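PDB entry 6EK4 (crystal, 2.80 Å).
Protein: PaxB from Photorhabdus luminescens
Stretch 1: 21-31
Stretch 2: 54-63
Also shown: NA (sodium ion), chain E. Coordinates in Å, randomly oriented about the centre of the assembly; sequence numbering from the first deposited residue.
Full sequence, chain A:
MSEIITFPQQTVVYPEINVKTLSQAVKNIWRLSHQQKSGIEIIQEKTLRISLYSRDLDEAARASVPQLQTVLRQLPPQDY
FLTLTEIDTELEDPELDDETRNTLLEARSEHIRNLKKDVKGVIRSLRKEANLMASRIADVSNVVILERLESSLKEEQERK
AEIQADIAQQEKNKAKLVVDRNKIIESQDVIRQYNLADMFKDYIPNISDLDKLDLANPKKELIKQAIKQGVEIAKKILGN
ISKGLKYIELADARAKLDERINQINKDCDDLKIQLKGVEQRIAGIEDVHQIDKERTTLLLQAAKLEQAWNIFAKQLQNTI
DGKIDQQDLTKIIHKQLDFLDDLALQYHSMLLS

Stretch 1 (21-31) TLSQAVKNIWR
Stretch 2 (54-63) SRDLDEAARA

Two helical segments of one PaxB chain, 21-31 and 54-63, pack nearly antiparallel: their N-to-C directions differ by 156° (signed crossing angle -156°), and their axes approach to 9.5 Å. Both segments are helical throughout, with phi/psi near -65/-40 and i to i+4 hydrogen bonds such as Lys-27 N to Ser-23 O (2.9 Å) and Asp-58 N to Ser-54 O (3.0 Å); each helix extends beyond its segment at both ends. The register is set by two CA-CA pairs, Val-26 with Ser-54 at 5.7 Å and Ser-23 with Asp-58 at 6.3 Å, so that rising numbers on one helix meet falling numbers on the other. The contact buries 455 Å² in total.

Val-26 (chi1 t) fills the middle. Its CG2 lies 3.5 Å from Ser-54 O and 4.1 Å from Asp-58 CB, while its CG1 lies 4.0 Å from Ser-54 CB, so the valine packs against the opposing backbone as well as against the serine side chain. One turn on, Ile-29 (m, t) brings CD1 to 3.7 Å from Ser-54 OG, the serine itself being m.

Toward the start of segment 1, Leu-22 (t, t) points at the other helix and places CD2 3.9 Å from CD2 of Leu-57 (t, t) and CD1 4.5 Å from Ala-61 CB, making a buried apolar patch. Beside it lies a polar cluster. The CA-to-CB bond of Asp-58 (chi1 t, chi2 50°) points toward segment 1, and its OD1 is 2.7 Å from OG of Ser-23 (m), a hydrogen-bonding distance, although the serine proton has another acceptor within reach. The second oxygen, OD2, accepts from Arg-62 NE at 2.9 Å with an N-H...O angle of 169°, a salt bridge along one helix face. Arg-62 (m, t, t, chi4 -78°) starts sideways at CB but its end comes nearer segment 1; its NH2 lies 3.3 Å from Ser-23 OG, with an angle too poor for a hydrogen bond.

At the other end, Trp-30 (chi1 t, chi2 -92°) points toward segment 2. Arg-55 leaves its helix sideways (t, t, p, chi4 -178°), yet its end approaches the indole: NH2 lies 3.2 Å from Trp-30 CZ3, over one face of the ring, and CZ3 in turn lies over one face of the guanidinium.

Away from the interface, Gln-24 (t, p, chi3 56°) donates from NE2 to OD1 of Asn-28 (m, chi2 -23°) at 3.1 Å. Asp-56 (m, chi2 -25°), also directed away, binds sodium through OD1 at 2.7 Å from NA.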

# COMPACT_ATOMS: atom_id res chain seq x y z
N THR A 21 14.39 8.26 1.75
CA THR A 21 13.67 7.00 1.95
C THR A 21 12.78 7.06 3.19
O THR A 21 11.69 6.48 3.21
CB THR A 21 14.66 5.82 2.08
OG1 THR A 21 15.47 5.75 0.90
CG2 THR A 21 13.92 4.50 2.26
N LEU A 22 13.25 7.77 4.22
CA LEU A 22 12.49 7.97 5.45
C LEU A 22 11.27 8.85 5.19
O LEU A 22 10.14 8.48 5.52
CB LEU A 22 13.38 8.61 6.53
CG LEU A 22 12.96 8.45 8.00
CD1 LEU A 22 14.07 8.95 8.91
CD2 LEU A 22 11.65 9.18 8.31
N SER A 23 11.49 10.01 4.58
CA SER A 23 10.43 11.00 4.35
C SER A 23 9.43 10.56 3.28
O SER A 23 8.24 10.86 3.39
CB SER A 23 11.03 12.36 3.98
OG SER A 23 11.78 12.88 5.06
N GLN A 24 9.91 9.88 2.24
CA GLN A 24 9.04 9.37 1.18
C GLN A 24 8.10 8.29 1.71
O GLN A 24 6.95 8.20 1.29
CB GLN A 24 9.88 8.82 0.01
CG GLN A 24 9.06 8.37 -1.20
CD GLN A 24 8.31 9.51 -1.86
OE1 GLN A 24 8.91 10.51 -2.27
NE2 GLN A 24 7.00 9.36 -1.99
N ALA A 25 8.60 7.47 2.63
CA ALA A 25 7.78 6.44 3.27
C ALA A 25 6.67 7.05 4.12
O ALA A 25 5.55 6.54 4.15
CB ALA A 25 8.65 5.52 4.11
N VAL A 26 6.99 8.15 4.81
CA VAL A 26 6.00 8.90 5.59
C VAL A 26 4.96 9.52 4.66
O VAL A 26 3.77 9.53 4.98
CB VAL A 26 6.68 10.00 6.45
CG1 VAL A 26 5.64 10.90 7.10
CG2 VAL A 26 7.57 9.37 7.51
N LYS A 27 5.41 10.04 3.52
CA LYS A 27 4.53 10.59 2.49
C LYS A 27 3.59 9.52 1.93
O LYS A 27 2.41 9.77 1.71
CB LYS A 27 5.37 11.22 1.37
CG LYS A 27 4.59 11.82 0.21
CD LYS A 27 3.78 13.03 0.64
CE LYS A 27 3.22 13.78 -0.57
NZ LYS A 27 2.50 15.02 -0.17
N ASN A 28 4.13 8.32 1.70
CA ASN A 28 3.35 7.20 1.17
C ASN A 28 2.31 6.67 2.16
O ASN A 28 1.24 6.22 1.75
CB ASN A 28 4.27 6.06 0.72
CG ASN A 28 5.14 6.43 -0.46
OD1 ASN A 28 4.82 7.34 -1.23
ND2 ASN A 28 6.26 5.73 -0.61
N ILE A 29 2.64 6.70 3.45
CA ILE A 29 1.71 6.27 4.49
C ILE A 29 0.51 7.22 4.56
O ILE A 29 -0.63 6.77 4.70
CB ILE A 29 2.40 6.14 5.87
CG1 ILE A 29 3.31 4.91 5.88
CG2 ILE A 29 1.38 6.03 6.99
CD1 ILE A 29 4.32 4.88 7.01
N TRP A 30 0.77 8.52 4.45
CA TRP A 30 -0.30 9.52 4.42
C TRP A 30 -1.25 9.28 3.25
O TRP A 30 -2.47 9.25 3.41
CB TRP A 30 0.28 10.93 4.34
CG TRP A 30 -0.77 12.01 4.33
CD1 TRP A 30 -1.35 12.57 3.23
CD2 TRP A 30 -1.35 12.64 5.47
NE1 TRP A 30 -2.27 13.52 3.62
CE2 TRP A 30 -2.29 13.58 4.99
CE3 TRP A 30 -1.18 12.50 6.85
CZ2 TRP A 30 -3.05 14.38 5.84
CZ3 TRP A 30 -1.93 13.30 7.70
CH2 TRP A 30 -2.85 14.23 7.19
N ARG A 31 -0.67 9.12 2.06
CA ARG A 31 -1.44 8.90 0.84
C ARG A 31 -2.28 7.62 0.93
O ARG A 31 -3.46 7.63 0.58
CB ARG A 31 -0.51 8.83 -0.37
CG ARG A 31 -1.21 8.70 -1.72
CD ARG A 31 -0.23 8.79 -2.88
NE ARG A 31 0.95 7.94 -2.69
CZ ARG A 31 0.97 6.61 -2.82
NH1 ARG A 31 -0.13 5.93 -3.15
NH2 ARG A 31 2.10 5.95 -2.62
N SER A 54 3.86 9.08 12.18
CA SER A 54 4.90 9.03 11.14
C SER A 54 5.37 10.44 10.77
O SER A 54 6.57 10.68 10.62
CB SER A 54 4.41 8.32 9.89
OG SER A 54 4.33 6.92 10.09
N ARG A 55 4.42 11.35 10.62
CA ARG A 55 4.71 12.74 10.31
C ARG A 55 5.42 13.43 11.47
O ARG A 55 6.31 14.26 11.26
CB ARG A 55 3.43 13.49 9.94
CG ARG A 55 3.66 14.82 9.26
CD ARG A 55 2.41 15.30 8.54
NE ARG A 55 1.27 15.46 9.45
CZ ARG A 55 0.05 15.82 9.07
NH1 ARG A 55 -0.91 15.93 9.98
NH2 ARG A 55 -0.22 16.06 7.79
N ASP A 56 5.03 13.09 12.70
CA ASP A 56 5.71 13.60 13.90
C ASP A 56 7.16 13.12 13.97
O ASP A 56 8.05 13.87 14.37
CB ASP A 56 4.98 13.17 15.18
CG ASP A 56 3.71 13.97 15.43
OD1 ASP A 56 3.61 15.12 14.95
OD2 ASP A 56 2.81 13.45 16.12
N LEU A 57 7.39 11.86 13.59
CA LEU A 57 8.74 11.30 13.55
C LEU A 57 9.59 12.02 12.50
O LEU A 57 10.75 12.35 12.75
CB LEU A 57 8.69 9.80 13.25
CG LEU A 57 9.99 9.00 13.40
CD1 LEU A 57 9.70 7.56 13.80
CD2 LEU A 57 10.84 9.03 12.13
N ASP A 58 8.99 12.26 11.34
CA ASP A 58 9.65 12.99 10.25
C ASP A 58 10.02 14.41 10.68
O ASP A 58 11.11 14.89 10.37
CB ASP A 58 8.75 13.03 9.02
CG ASP A 58 9.48 13.49 7.77
OD1 ASP A 58 10.56 12.95 7.48
OD2 ASP A 58 8.97 14.39 7.08
N GLU A 59 9.11 15.06 11.40
CA GLU A 59 9.35 16.40 11.95
C GLU A 59 10.54 16.41 12.92
O GLU A 59 11.36 17.32 12.89
CB GLU A 59 8.10 16.93 12.67
CG GLU A 59 6.98 17.37 11.75
CD GLU A 59 5.63 17.48 12.45
OE1 GLU A 59 5.60 17.73 13.67
OE2 GLU A 59 4.60 17.31 11.77
N ALA A 60 10.60 15.39 13.77
CA ALA A 60 11.69 15.25 14.73
C ALA A 60 13.03 15.02 14.03
O ALA A 60 14.05 15.59 14.43
CB ALA A 60 11.41 14.10 15.69
N ALA A 61 13.01 14.21 12.97
CA ALA A 61 14.21 13.93 12.19
C ALA A 61 14.73 15.19 11.48
O ALA A 61 15.93 15.44 11.48
CB ALA A 61 13.93 12.83 11.17
N ARG A 62 13.81 15.96 10.90
CA ARG A 62 14.17 17.20 10.20
C ARG A 62 14.73 18.27 11.14
O ARG A 62 15.63 19.02 10.76
CB ARG A 62 12.97 17.77 9.44
CG ARG A 62 12.56 16.97 8.21
CD ARG A 62 11.22 17.45 7.67
NE ARG A 62 10.76 16.63 6.55
CZ ARG A 62 11.20 16.73 5.30
NH1 ARG A 62 12.14 17.61 4.97
NH2 ARG A 62 10.70 15.93 4.36
N ALA A 63 14.18 18.35 12.35
CA ALA A 63 14.58 19.37 13.32
C ALA A 63 15.88 19.02 14.03
O ALA A 63 16.61 19.92 14.46
CB ALA A 63 13.47 19.58 14.33
NA NA E . 3.00 17.66 15.45